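PDB 4XPX: bacteriohemerythrin from Methylococcus capsulatus, which binds oxygen at a two-iron site and may store it or deliver it to oxygen-requiring enzymes. Local coordinates for residues Phe10-Gly15 / Asp19-Ile24; Asp81-Val86 / Thr106-Asp111; Asn29-Thr34 / Ser41-Gln46; Ala88-Lys93 / Ala99-Asp104. All coordinates share one frame; numbering follows the deposited sequence.

Contact 1 (Phe10-Gly15 / Asp19-Ile24); sequences FGTNVG and DQHKTI. With FE2 (Fe (II) ion), chain C.
Thr-12 and His-21 meet in a second-shell contact, where the loop leading into helix 15-34 folds back beside an iron ligand carried by that helix. The methyl CG2 of Thr-12 lies at the edge of the imidazole, near its plane, 4.2 Å from CE1 of His-21. The hydroxyl of Thr-12 is occupied otherwise: chi1 of 67° tucks OG1 between the two backbone arms, where it accepts from Val-14 N at 3.0 Å, an ST turn, while it is also hydrogen-bonded to Asp-18. Cutting the residue back to alanine would probably cost Val-14 N and Asp-18 their hydroxyl partner and open a gap at the imidazole edge. The ring itself is held at two corners. NE2 of His-21 binds the iron at 2.1 Å, and ND1 donates, in the ring plane, to a water 2.8 Å away; that water in turn donates to Phe-10 O at 2.7 Å, tying the ligand to the loop backbone and, with the metal bond, probably limiting the ring's rotation. Where the segments come together, Asp-19 N donates to Gly-15 O at 3.0 Å, a first-turn helical bond, and a second water links Gly-15 O to OD1 of Asp-19. His-57 and Glu-61 from helix 40-67 and Asp-121 from helix 103-121 bind the same iron, and Ile-117 of the latter helix packs on His-21.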
loop_
_atom_site.group_PDB
_atom_site.type_symbol
_atom_site.label_atom_id
_atom_site.label_comp_id
_atom_site.label_asym_id
_atom_site.label_seq_id
_atom_site.Cartn_x
_atom_site.Cartn_y
_atom_site.Cartn_z
ATOM N N PHE A 10 -3.545 -9.654 9.525
ATOM C CA PHE A 10 -2.493 -8.878 8.905
ATOM C C PHE A 10 -1.283 -8.725 9.748
ATOM O O PHE A 10 -0.250 -8.163 9.267
ATOM C CB PHE A 10 -2.984 -7.486 8.499
ATOM C CG PHE A 10 -4.145 -7.527 7.534
ATOM C CD1 PHE A 10 -4.036 -8.211 6.345
ATOM C CD2 PHE A 10 -5.330 -6.908 7.832
ATOM C CE1 PHE A 10 -5.107 -8.289 5.500
ATOM C CE2 PHE A 10 -6.449 -7.048 7.005
ATOM C CZ PHE A 10 -6.296 -7.733 5.815
ATOM N N GLY A 11 -1.264 -9.167 11.006
ATOM C CA GLY A 11 -0.096 -8.948 11.836
ATOM C C GLY A 11 1.128 -9.629 11.340
ATOM O O GLY A 11 1.076 -10.816 11.064
ATOM N N THR A 12 2.237 -8.923 11.263
ATOM C CA THR A 12 3.508 -9.409 10.774
ATOM C C THR A 12 4.470 -9.764 11.848
ATOM O O THR A 12 5.537 -10.342 11.540
ATOM C CB THR A 12 4.188 -8.402 9.847
ATOM O OG1 THR A 12 4.563 -7.260 10.609
ATOM C CG2 THR A 12 3.345 -8.056 8.639
ATOM N N ASN A 13 4.255 -9.419 13.010
ATOM C CA ASN A 13 5.122 -9.461 14.185
ATOM C C ASN A 13 6.279 -8.507 14.054
ATOM O O ASN A 13 7.269 -8.634 14.849
ATOM C CB ASN A 13 5.630 -10.882 14.430
ATOM C CG ASN A 13 6.288 -11.040 15.786
ATOM O OD1 ASN A 13 5.921 -10.368 16.750
ATOM N ND2 ASN A 13 7.269 -11.932 15.869
ATOM N N VAL A 14 6.165 -7.463 13.156
ATOM C CA VAL A 14 7.197 -6.458 12.920
ATOM C C VAL A 14 6.534 -5.127 13.194
ATOM O O VAL A 14 5.606 -4.682 12.444
ATOM C CB VAL A 14 7.761 -6.519 11.511
ATOM C CG1 VAL A 14 8.820 -5.457 11.326
ATOM C CG2 VAL A 14 8.338 -7.912 11.255
ATOM N N GLY A 15 6.920 -4.448 14.287
ATOM C CA GLY A 15 6.122 -3.263 14.731
ATOM C C GLY A 15 6.077 -2.164 13.699
ATOM O O GLY A 15 4.968 -1.619 13.459
ATOM N N ASP A 19 2.522 -0.760 11.919
ATOM C CA ASP A 19 2.105 0.627 12.041
ATOM C C ASP A 19 1.926 1.291 10.697
ATOM O O ASP A 19 0.922 2.027 10.465
ATOM C CB ASP A 19 3.141 1.401 12.847
ATOM C CG ASP A 19 3.102 1.066 14.316
ATOM O OD1 ASP A 19 2.121 0.478 14.806
ATOM O OD2 ASP A 19 4.165 1.346 14.958
ATOM N N GLN A 20 2.858 1.043 9.784
ATOM C CA GLN A 20 2.720 1.625 8.437
ATOM C C GLN A 20 1.526 1.037 7.719
ATOM O O GLN A 20 0.810 1.760 7.001
ATOM C CB GLN A 20 4.042 1.424 7.616
ATOM C CG GLN A 20 5.187 2.236 8.198
ATOM C CD GLN A 20 6.475 2.045 7.435
ATOM O OE1 GLN A 20 6.726 1.080 6.793
ATOM N NE2 GLN A 20 7.278 3.111 7.416
ATOM N N HIS A 21 1.274 -0.265 7.897
ATOM C CA HIS A 21 0.055 -0.853 7.286
ATOM C C HIS A 21 -1.191 -0.189 7.795
ATOM O O HIS A 21 -2.139 0.095 7.047
ATOM C CB HIS A 21 0.007 -2.349 7.526
ATOM C CG HIS A 21 1.083 -3.096 6.803
ATOM N ND1 HIS A 21 1.548 -4.333 7.207
ATOM C CD2 HIS A 21 1.792 -2.784 5.662
ATOM C CE1 HIS A 21 2.465 -4.734 6.312
ATOM N NE2 HIS A 21 2.665 -3.820 5.372
ATOM N N LYS A 22 -1.253 0.056 9.129
ATOM C CA LYS A 22 -2.457 0.706 9.693
ATOM C C LYS A 22 -2.625 2.087 9.099
ATOM O O LYS A 22 -3.799 2.495 8.776
ATOM C CB LYS A 22 -2.370 0.749 11.206
ATOM C CG LYS A 22 -2.478 -0.587 11.871
ATOM C CD LYS A 22 -2.151 -0.483 13.334
ATOM C CE LYS A 22 -1.914 -1.779 13.892
ATOM N NZ LYS A 22 -1.780 -1.806 15.367
ATOM N N THR A 23 -1.529 2.859 8.900
ATOM C CA THR A 23 -1.671 4.147 8.239
ATOM C C THR A 23 -2.153 3.999 6.815
ATOM O O THR A 23 -3.057 4.763 6.380
ATOM C CB THR A 23 -0.314 4.881 8.252
ATOM O OG1 THR A 23 0.050 5.211 9.595
ATOM C CG2 THR A 23 -0.338 6.142 7.403
ATOM N N ILE A 24 -1.618 3.051 6.048
ATOM C CA ILE A 24 -2.087 2.820 4.693
ATOM C C ILE A 24 -3.592 2.571 4.697
ATOM O O ILE A 24 -4.324 3.124 3.856
ATOM C CB ILE A 24 -1.292 1.711 4.025
ATOM C CG1 ILE A 24 0.143 2.134 3.756
ATOM C CG2 ILE A 24 -1.965 1.275 2.743
ATOM C CD1 ILE A 24 1.102 1.025 3.418
HETATM FE FE FE2 C . 3.755 -4.009 3.594
HETATM O O HOH W 1 0.401 -5.560 9.402
HETATM O O HOH W 2 3.032 -1.884 15.864
HETATM O O HOH W 3 4.151 -4.055 1.650
HETATM O O HOH W 4 1.699 -3.380 2.288
#

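Contact 2 (Asp81-Val86 / Thr106-Asp111); sequences DKLVGV and TRFVRD
Leu-83 and Phe-108 both swing their CG atoms anti to the backbone N, chi1 -175° and 167°, and thereby reach across from neighbouring helices until a methyl meets a ring. The leucine and phenylalanine run alongside one another, pointing opposite ways. CD1 of Leu-83 makes the closest approach, 3.8 Å from CE2 of Phe-108, and the same methyl lies 4.2 Å from CZ of Phe-108. One turn further along its helix, Val-86 adds a second methyl to the same corner of the ring: its CG1 stands 4.1 Å from CE2 of Phe-108, the valine meeting it at an angle. The contact is purely apolar, with no hydrogen bond between the segments, and it joins helices 73-95 and 103-121 of the hemerythrin four-helix bundle. The backbones stand well apart, 9.0 Å between CA of Leu-83 and CA of Val-109, and the leucine and phenylalanine side chains span the distance. Leu-83 is the buried member and also packs on Phe-58 of helix 40-67, whereas Val-86 and Phe-108 lie toward the solvent side. Charged groups on helix 103-121 pair locally instead: Arg-110 NE donates to OD1 of Asp-111 at 2.8 Å in a salt bridge, meeting the oxygen from above the carboxylate plane. Val-109, on the same helix as Phe-108, packs on Val-28 of helix 15-34.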
loop_
_atom_site.group_PDB
_atom_site.type_symbol
_atom_site.label_atom_id
_atom_site.label_comp_id
_atom_site.label_asym_id
_atom_site.label_seq_id
_atom_site.Cartn_x
_atom_site.Cartn_y
_atom_site.Cartn_z
ATOM N N ASP A 81 7.495 -3.210 -6.746
ATOM C CA ASP A 81 7.805 -2.357 -7.902
ATOM C C ASP A 81 6.699 -2.466 -8.937
ATOM O O ASP A 81 6.391 -1.396 -9.578
ATOM C CB ASP A 81 9.143 -2.719 -8.450
ATOM C CG ASP A 81 10.326 -2.263 -7.547
ATOM O OD1 ASP A 81 10.191 -1.403 -6.699
ATOM O OD2 ASP A 81 11.432 -2.746 -7.767
ATOM N N LYS A 82 6.048 -3.585 -9.077
ATOM C CA LYS A 82 4.940 -3.633 -10.056
ATOM C C LYS A 82 3.787 -2.748 -9.549
ATOM O O LYS A 82 3.182 -2.046 -10.388
ATOM C CB LYS A 82 4.477 -5.069 -10.250
ATOM C CG LYS A 82 5.312 -5.952 -11.139
ATOM C CD LYS A 82 5.292 -5.526 -12.548
ATOM C CE LYS A 82 6.156 -6.587 -13.400
ATOM N NZ LYS A 82 6.126 -6.037 -14.817
ATOM N N LEU A 83 3.480 -2.746 -8.256
ATOM C CA LEU A 83 2.446 -1.870 -7.752
ATOM C C LEU A 83 2.811 -0.424 -7.925
ATOM O O LEU A 83 1.924 0.412 -8.325
ATOM C CB LEU A 83 2.070 -2.188 -6.327
ATOM C CG LEU A 83 0.885 -1.338 -5.848
ATOM C CD1 LEU A 83 -0.426 -1.653 -6.522
ATOM C CD2 LEU A 83 0.707 -1.350 -4.384
ATOM N N VAL A 84 3.998 -0.064 -7.605
ATOM C CA VAL A 84 4.422 1.353 -7.783
ATOM C C VAL A 84 4.224 1.733 -9.250
ATOM O O VAL A 84 3.737 2.863 -9.516
ATOM C CB VAL A 84 5.881 1.570 -7.315
ATOM C CG1 VAL A 84 6.250 3.013 -7.604
ATOM C CG2 VAL A 84 6.007 1.288 -5.840
ATOM N N GLY A 85 4.546 0.858 -10.203
ATOM C CA GLY A 85 4.369 1.220 -11.612
ATOM C C GLY A 85 2.887 1.408 -11.914
ATOM O O GLY A 85 2.564 2.381 -12.702
ATOM N N VAL A 86 2.007 0.609 -11.393
ATOM C CA VAL A 86 0.556 0.789 -11.630
ATOM C C VAL A 86 0.144 2.132 -11.028
ATOM O O VAL A 86 -0.647 2.883 -11.663
ATOM C CB VAL A 86 -0.189 -0.374 -10.977
ATOM C CG1 VAL A 86 -1.690 -0.102 -10.925
ATOM C CG2 VAL A 86 0.086 -1.664 -11.722
ATOM N N THR A 106 -9.909 2.240 -5.345
ATOM C CA THR A 106 -9.618 1.892 -3.942
ATOM C C THR A 106 -9.872 0.449 -3.660
ATOM O O THR A 106 -9.075 -0.149 -2.888
ATOM C CB THR A 106 -10.386 2.824 -3.029
ATOM O OG1 THR A 106 -11.707 2.934 -3.481
ATOM C CG2 THR A 106 -9.731 4.187 -2.975
ATOM N N ARG A 107 -10.882 -0.194 -4.267
ATOM C CA ARG A 107 -10.994 -1.651 -4.077
ATOM C C ARG A 107 -9.840 -2.394 -4.680
ATOM O O ARG A 107 -9.444 -3.452 -4.115
ATOM C CB ARG A 107 -12.316 -2.175 -4.600
ATOM C CG ARG A 107 -13.496 -1.935 -3.704
ATOM C CD ARG A 107 -14.736 -2.647 -4.181
ATOM N NE ARG A 107 -15.259 -2.017 -5.379
ATOM C CZ ARG A 107 -16.254 -1.044 -5.290
ATOM N NH1 ARG A 107 -16.775 -0.721 -4.224
ATOM N NH2 ARG A 107 -16.626 -0.453 -6.409
ATOM N N PHE A 108 -9.226 -1.932 -5.756
ATOM C CA PHE A 108 -8.041 -2.595 -6.292
ATOM C C PHE A 108 -6.915 -2.506 -5.284
ATOM O O PHE A 108 -6.213 -3.502 -5.015
ATOM C CB PHE A 108 -7.640 -2.001 -7.645
ATOM C CG PHE A 108 -6.255 -2.452 -8.038
ATOM C CD1 PHE A 108 -6.048 -3.789 -8.455
ATOM C CD2 PHE A 108 -5.165 -1.648 -7.837
ATOM C CE1 PHE A 108 -4.709 -4.233 -8.671
ATOM C CE2 PHE A 108 -3.882 -2.093 -8.111
ATOM C CZ PHE A 108 -3.677 -3.398 -8.509
ATOM N N VAL A 109 -6.646 -1.307 -4.749
ATOM C CA VAL A 109 -5.594 -1.154 -3.766
ATOM C C VAL A 109 -5.876 -2.068 -2.556
ATOM O O VAL A 109 -4.954 -2.741 -2.067
ATOM C CB VAL A 109 -5.395 0.328 -3.380
ATOM C CG1 VAL A 109 -4.373 0.452 -2.265
ATOM C CG2 VAL A 109 -4.955 1.124 -4.571
ATOM N N ARG A 110 -7.112 -2.072 -2.093
ATOM C CA ARG A 110 -7.492 -2.969 -1.013
ATOM C C ARG A 110 -7.180 -4.420 -1.370
ATOM O O ARG A 110 -6.588 -5.156 -0.562
ATOM C CB ARG A 110 -8.955 -2.754 -0.685
ATOM C CG ARG A 110 -9.547 -3.634 0.428
ATOM C CD ARG A 110 -9.905 -5.078 0.050
ATOM N NE ARG A 110 -10.734 -5.197 -1.103
ATOM C CZ ARG A 110 -12.026 -5.006 -1.095
ATOM N NH1 ARG A 110 -12.696 -4.643 -0.026
ATOM N NH2 ARG A 110 -12.633 -5.168 -2.279
ATOM N N ASP A 111 -7.598 -4.880 -2.549
ATOM C CA ASP A 111 -7.330 -6.237 -2.984
ATOM C C ASP A 111 -5.847 -6.543 -2.941
ATOM O O ASP A 111 -5.418 -7.629 -2.471
ATOM C CB ASP A 111 -7.883 -6.500 -4.365
ATOM C CG ASP A 111 -9.357 -6.541 -4.449
ATOM O OD1 ASP A 111 -10.044 -6.659 -3.410
ATOM O OD2 ASP A 111 -9.927 -6.525 -5.591
#

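Contact 3 (Asn29-Thr34 / Ser41-Gln46); sequences NKLHDT and SEIGKQ
Gln-46 folds against Lys-30 and Leu-31 where helices 15-34 and 40-67 run antiparallel, their local axes 9.4 Å apart and their N-to-C directions 163° apart. Its CG is anti to the backbone N (chi1 -173°), and the chain then bends at chi2, 64°. This lays CG 3.7 Å from the backbone N of Leu-31 and carries the amide over Lys-30, whose CB lies 3.7 Å from NE2 of Gln-46. NE2 also bonds to Met-27 O, so the amide is anchored one turn back on the opposing helix. With an alanine in place of Gln-46, Met-27 O is likely to lose its side-chain donor, and a gap to open beside Leu-31. Leu-31 sends CD1 to the carbonyl O of Ile-43, 3.7 Å away. In Thr-34 CG2 is anti to the backbone N, turning the methyl, not the hydroxyl, to the partner helix: CG2 touches CG1 of Ile-43 at 3.7 Å and CB of Glu-42 at 3.8 Å. OG1 of Thr-34 meets a water at 3.0 Å, which donates weakly to OE1 of Gln-46. Methyl and methylene packing joins the segments without direct hydrogen bonds; Met-27 O and, weakly, the water meet Gln-46's polar end.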
loop_
_atom_site.group_PDB
_atom_site.type_symbol
_atom_site.label_atom_id
_atom_site.label_comp_id
_atom_site.label_asym_id
_atom_site.label_seq_id
_atom_site.Cartn_x
_atom_site.Cartn_y
_atom_site.Cartn_z
ATOM N N ASN A 29 -8.930 4.303 3.267
ATOM C CA ASN A 29 -10.318 4.536 3.667
ATOM C C ASN A 29 -10.744 5.940 3.375
ATOM O O ASN A 29 -11.901 6.163 2.926
ATOM C CB ASN A 29 -10.467 4.228 5.170
ATOM C CG ASN A 29 -10.483 2.734 5.429
ATOM O OD1 ASN A 29 -10.638 1.941 4.513
ATOM N ND2 ASN A 29 -10.318 2.323 6.686
ATOM N N LYS A 30 -9.878 6.921 3.621
ATOM C CA LYS A 30 -10.193 8.298 3.292
ATOM C C LYS A 30 -10.375 8.450 1.815
ATOM O O LYS A 30 -11.373 9.127 1.370
ATOM C CB LYS A 30 -9.149 9.249 3.807
ATOM C CG LYS A 30 -9.120 9.448 5.266
ATOM C CD LYS A 30 -7.992 10.343 5.679
ATOM C CE LYS A 30 -7.868 10.623 7.201
ATOM N NZ LYS A 30 -9.196 10.858 7.798
ATOM N N LEU A 31 -9.497 7.913 1.019
ATOM C CA LEU A 31 -9.635 8.031 -0.425
ATOM C C LEU A 31 -10.900 7.363 -0.898
ATOM O O LEU A 31 -11.608 7.923 -1.807
ATOM C CB LEU A 31 -8.428 7.383 -1.124
ATOM C CG LEU A 31 -8.418 7.527 -2.667
ATOM C CD1 LEU A 31 -8.490 8.936 -3.166
ATOM C CD2 LEU A 31 -7.181 6.816 -3.226
ATOM N N HIS A 32 -11.279 6.314 -0.323
ATOM C CA HIS A 32 -12.439 5.504 -0.756
ATOM C C HIS A 32 -13.720 6.271 -0.646
ATOM O O HIS A 32 -14.575 6.217 -1.548
ATOM C CB HIS A 32 -12.528 4.217 0.068
ATOM C CG HIS A 32 -13.650 3.314 -0.339
ATOM N ND1 HIS A 32 -13.735 2.751 -1.595
ATOM C CD2 HIS A 32 -14.734 2.877 0.343
ATOM C CE1 HIS A 32 -14.824 2.007 -1.668
ATOM N NE2 HIS A 32 -15.449 2.064 -0.505
ATOM N N ASP A 33 -13.779 7.017 0.555
ATOM C CA ASP A 33 -14.919 7.893 0.824
ATOM C C ASP A 33 -14.952 9.032 -0.136
ATOM O O ASP A 33 -16.023 9.370 -0.738
ATOM C CB ASP A 33 -14.871 8.314 2.290
ATOM C CG ASP A 33 -15.244 7.215 3.250
ATOM O OD1 ASP A 33 -15.797 6.151 2.897
ATOM O OD2 ASP A 33 -14.946 7.497 4.425
ATOM N N THR A 34 -13.876 9.671 -0.359
ATOM C CA THR A 34 -13.816 10.806 -1.276
ATOM C C THR A 34 -14.084 10.388 -2.695
ATOM O O THR A 34 -14.658 11.197 -3.545
ATOM C CB THR A 34 -12.487 11.503 -1.044
ATOM O OG1 THR A 34 -12.304 11.808 0.367
ATOM C CG2 THR A 34 -12.400 12.757 -1.873
ATOM N N SER A 41 -10.427 17.604 -6.968
ATOM C CA SER A 41 -9.233 18.125 -6.295
ATOM C C SER A 41 -8.973 17.398 -4.978
ATOM O O SER A 41 -7.766 17.047 -4.676
ATOM C CB SER A 41 -9.354 19.628 -5.976
ATOM O OG SER A 41 -8.267 20.198 -5.279
ATOM N N GLU A 42 -9.984 17.123 -4.219
ATOM C CA GLU A 42 -9.799 16.353 -2.976
ATOM C C GLU A 42 -9.407 14.924 -3.255
ATOM O O GLU A 42 -8.527 14.369 -2.512
ATOM C CB GLU A 42 -11.105 16.352 -2.149
ATOM C CG GLU A 42 -11.546 17.809 -1.714
ATOM C CD GLU A 42 -12.963 17.846 -1.133
ATOM O OE1 GLU A 42 -13.285 16.895 -0.321
ATOM O OE2 GLU A 42 -13.721 18.832 -1.499
ATOM N N ILE A 43 -9.978 14.307 -4.277
ATOM C CA ILE A 43 -9.533 12.995 -4.669
ATOM C C ILE A 43 -8.062 13.014 -4.987
ATOM O O ILE A 43 -7.276 12.117 -4.519
ATOM C CB ILE A 43 -10.355 12.472 -5.870
ATOM C CG1 ILE A 43 -11.822 12.220 -5.442
ATOM C CG2 ILE A 43 -9.728 11.225 -6.481
ATOM C CD1 ILE A 43 -12.797 11.983 -6.589
ATOM N N GLY A 44 -7.612 13.965 -5.788
ATOM C CA GLY A 44 -6.221 14.017 -6.157
ATOM C C GLY A 44 -5.265 14.211 -5.017
ATOM O O GLY A 44 -4.175 13.573 -4.988
ATOM N N LYS A 45 -5.606 15.048 -4.097
ATOM C CA LYS A 45 -4.740 15.303 -2.939
ATOM C C LYS A 45 -4.609 14.034 -2.140
ATOM O O LYS A 45 -3.468 13.685 -1.655
ATOM C CB LYS A 45 -5.284 16.409 -2.040
ATOM C CG LYS A 45 -5.226 17.795 -2.622
ATOM C CD LYS A 45 -5.669 18.841 -1.596
ATOM C CE LYS A 45 -5.886 20.187 -2.302
ATOM N NZ LYS A 45 -4.665 20.810 -2.892
ATOM N N GLN A 46 -5.678 13.298 -1.897
ATOM C CA GLN A 46 -5.645 12.112 -1.085
ATOM C C GLN A 46 -4.945 10.974 -1.849
ATOM O O GLN A 46 -4.159 10.191 -1.224
ATOM C CB GLN A 46 -7.033 11.709 -0.625
ATOM C CG GLN A 46 -7.017 10.556 0.391
ATOM C CD GLN A 46 -6.334 10.923 1.679
ATOM O OE1 GLN A 46 -6.344 12.119 2.085
ATOM N NE2 GLN A 46 -5.792 9.943 2.394
HETATM O O HOH W 5 -9.521 12.547 1.021
#

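Contact 4 (Ala88-Lys93 / Ala99-Asp104); sequences ADLQKK and AEVNQD
Ala-99, Lys-93 and Leu-90 carry most of the contact between the closing part of helix 73-95 and the segment that leads into helix 103-121. The methyl of Ala-99 points at the helix and rests 3.7 Å from CB of Lys-93, so the aliphatic root of the lysine, rather than its charge, does the touching. Beside this apolar pair the backbones meet as well: Ala-99 N donates to Lys-93 O at 3.3 Å, a weak bond with an N-H...O angle of 134°.

The rest of Lys-93 turns back along its own helix. CG leaves anti to the carbonyl carbon (chi1 -67°), and a bend at chi4 brings NZ to OD1 of Asp-89, 2.9 Å away, on the syn lone pair of the carboxylate. The resulting salt bridge keeps the ammonium on the helix surface while CB remains against Ala-99.

Leu-90 faces Val-101 and helix 40-67. Its CD1 meets CG2 of Val-101 at 4.0 Å, the two side chains lying nearly perpendicular. Both also pack on Leu-47 of helix 40-67, which places this pair where the connection closes over the bundle. Beyond Val-101 the chain turns into its next helix, and Asn-102 serves as the N-cap: its OD1 accepts weakly from Asp-104 N at 2.8 Å. A loop packed on the helix it leaves and capped at the helix it begins makes the connection between two consecutive helices of the hemerythrin four-helix bundle.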
loop_
_atom_site.group_PDB
_atom_site.type_symbol
_atom_site.label_atom_id
_atom_site.label_comp_id
_atom_site.label_asym_id
_atom_site.label_seq_id
_atom_site.Cartn_x
_atom_site.Cartn_y
_atom_site.Cartn_z
ATOM N N ALA A 88 1.979 4.878 -10.323
ATOM C CA ALA A 88 2.511 5.984 -11.086
ATOM C C ALA A 88 1.795 6.213 -12.341
ATOM O O ALA A 88 1.544 7.370 -12.750
ATOM C CB ALA A 88 4.015 5.744 -11.288
ATOM N N ASP A 89 1.399 5.155 -13.035
ATOM C CA ASP A 89 0.632 5.255 -14.265
ATOM C C ASP A 89 -0.730 5.825 -13.999
ATOM O O ASP A 89 -1.221 6.690 -14.798
ATOM C CB ASP A 89 0.541 3.904 -14.939
ATOM C CG ASP A 89 -0.282 3.906 -16.195
ATOM O OD1 ASP A 89 0.181 4.539 -17.182
ATOM O OD2 ASP A 89 -1.447 3.375 -16.234
ATOM N N LEU A 90 -1.374 5.421 -12.931
ATOM C CA LEU A 90 -2.649 5.983 -12.554
ATOM C C LEU A 90 -2.468 7.461 -12.251
ATOM O O LEU A 90 -3.346 8.265 -12.716
ATOM C CB LEU A 90 -3.167 5.263 -11.300
ATOM C CG LEU A 90 -4.324 5.922 -10.653
ATOM C CD1 LEU A 90 -5.497 5.855 -11.585
ATOM C CD2 LEU A 90 -4.656 5.134 -9.381
ATOM N N GLN A 91 -1.469 7.857 -11.514
ATOM C CA GLN A 91 -1.267 9.270 -11.256
ATOM C C GLN A 91 -1.067 10.020 -12.548
ATOM O O GLN A 91 -1.623 11.172 -12.705
ATOM C CB GLN A 91 -0.063 9.504 -10.345
ATOM C CG GLN A 91 -0.351 9.148 -8.877
ATOM C CD GLN A 91 0.864 9.386 -8.052
ATOM O OE1 GLN A 91 1.911 8.727 -8.331
ATOM N NE2 GLN A 91 0.768 10.151 -7.034
ATOM N N LYS A 92 -0.284 9.517 -13.463
ATOM C CA LYS A 92 -0.041 10.232 -14.716
ATOM C C LYS A 92 -1.385 10.428 -15.401
ATOM O O LYS A 92 -1.686 11.565 -15.883
ATOM C CB LYS A 92 0.928 9.453 -15.574
ATOM C CG LYS A 92 2.431 9.597 -14.991
ATOM C CD LYS A 92 3.351 8.541 -15.631
ATOM C CE LYS A 92 4.546 8.411 -14.777
ATOM N NZ LYS A 92 5.332 7.203 -15.412
ATOM N N LYS A 93 -2.161 9.423 -15.553
ATOM C CA LYS A 93 -3.437 9.536 -16.272
ATOM C C LYS A 93 -4.421 10.392 -15.506
ATOM O O LYS A 93 -5.110 11.266 -16.154
ATOM C CB LYS A 93 -4.038 8.171 -16.603
ATOM C CG LYS A 93 -3.231 7.423 -17.587
ATOM C CD LYS A 93 -3.652 5.980 -17.566
ATOM C CE LYS A 93 -3.268 5.128 -18.772
ATOM N NZ LYS A 93 -1.828 5.248 -19.145
ATOM N N ALA A 99 -8.019 9.798 -16.861
ATOM C CA ALA A 99 -8.669 8.712 -16.085
ATOM C C ALA A 99 -9.196 9.308 -14.838
ATOM O O ALA A 99 -8.708 10.266 -14.341
ATOM C CB ALA A 99 -7.628 7.655 -15.771
ATOM N N GLU A 100 -10.230 8.649 -14.290
ATOM C CA GLU A 100 -10.831 9.048 -13.043
ATOM C C GLU A 100 -10.420 8.075 -11.959
ATOM O O GLU A 100 -10.037 6.928 -12.271
ATOM C CB GLU A 100 -12.341 9.068 -13.111
ATOM C CG GLU A 100 -12.909 10.071 -14.137
ATOM C CD GLU A 100 -12.362 11.484 -13.965
ATOM O OE1 GLU A 100 -11.880 11.976 -12.907
ATOM O OE2 GLU A 100 -12.276 12.196 -14.996
ATOM N N VAL A 101 -10.440 8.528 -10.740
ATOM C CA VAL A 101 -10.290 7.670 -9.584
ATOM C C VAL A 101 -11.675 7.470 -9.000
ATOM O O VAL A 101 -12.397 8.453 -8.771
ATOM C CB VAL A 101 -9.290 8.304 -8.626
ATOM C CG1 VAL A 101 -9.375 7.670 -7.276
ATOM C CG2 VAL A 101 -7.861 8.153 -9.297
ATOM N N ASN A 102 -12.038 6.214 -8.732
ATOM C CA ASN A 102 -13.359 5.887 -8.199
ATOM C C ASN A 102 -13.190 4.742 -7.221
ATOM O O ASN A 102 -12.053 4.362 -6.876
ATOM C CB ASN A 102 -14.308 5.656 -9.326
ATOM C CG ASN A 102 -13.859 4.540 -10.198
ATOM O OD1 ASN A 102 -13.276 3.540 -9.743
ATOM N ND2 ASN A 102 -14.098 4.658 -11.520
ATOM N N GLN A 103 -14.284 4.217 -6.713
ATOM C CA GLN A 103 -14.201 3.193 -5.696
ATOM C C GLN A 103 -13.667 1.849 -6.275
ATOM O O GLN A 103 -13.308 0.947 -5.479
ATOM C CB GLN A 103 -15.481 2.980 -4.935
ATOM C CG GLN A 103 -15.775 4.169 -4.042
ATOM C CD GLN A 103 -16.884 3.938 -3.035
ATOM O OE1 GLN A 103 -17.770 3.068 -3.246
ATOM N NE2 GLN A 103 -16.854 4.681 -1.953
ATOM N N ASP A 104 -13.627 1.679 -7.624
ATOM C CA ASP A 104 -12.877 0.519 -8.106
ATOM C C ASP A 104 -11.396 0.709 -7.947
ATOM O O ASP A 104 -10.662 -0.292 -7.756
ATOM C CB ASP A 104 -13.163 0.272 -9.584
ATOM C CG ASP A 104 -14.520 -0.257 -9.845
ATOM O OD1 ASP A 104 -15.405 -0.239 -9.028
ATOM O OD2 ASP A 104 -14.649 -0.825 -10.971
#

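How the contacts relate
Contact 1 alone holds an iron ligand, and the other three lie progressively along the bundle from it. Its centre is about 17 Å from that of contact 2, 22 Å from contact 3 and 25 Å from contact 4, which sits on the opposite side of the chain's centre. In contact 2 the side chain of Leu-83 still comes within about 9 Å of an iron. Contact 4 is nested inside the loop that contact 2 closes, both using helices 73-95 and 103-121. Contact 3 joins the remaining two helices and touches contacts 2 and 4: His-32 ND1 lies 2.8 Å from Thr-106 OG1, a probable hydrogen bond, and Ile-43 CG2 packs 3.7 Å from Val-101 CB.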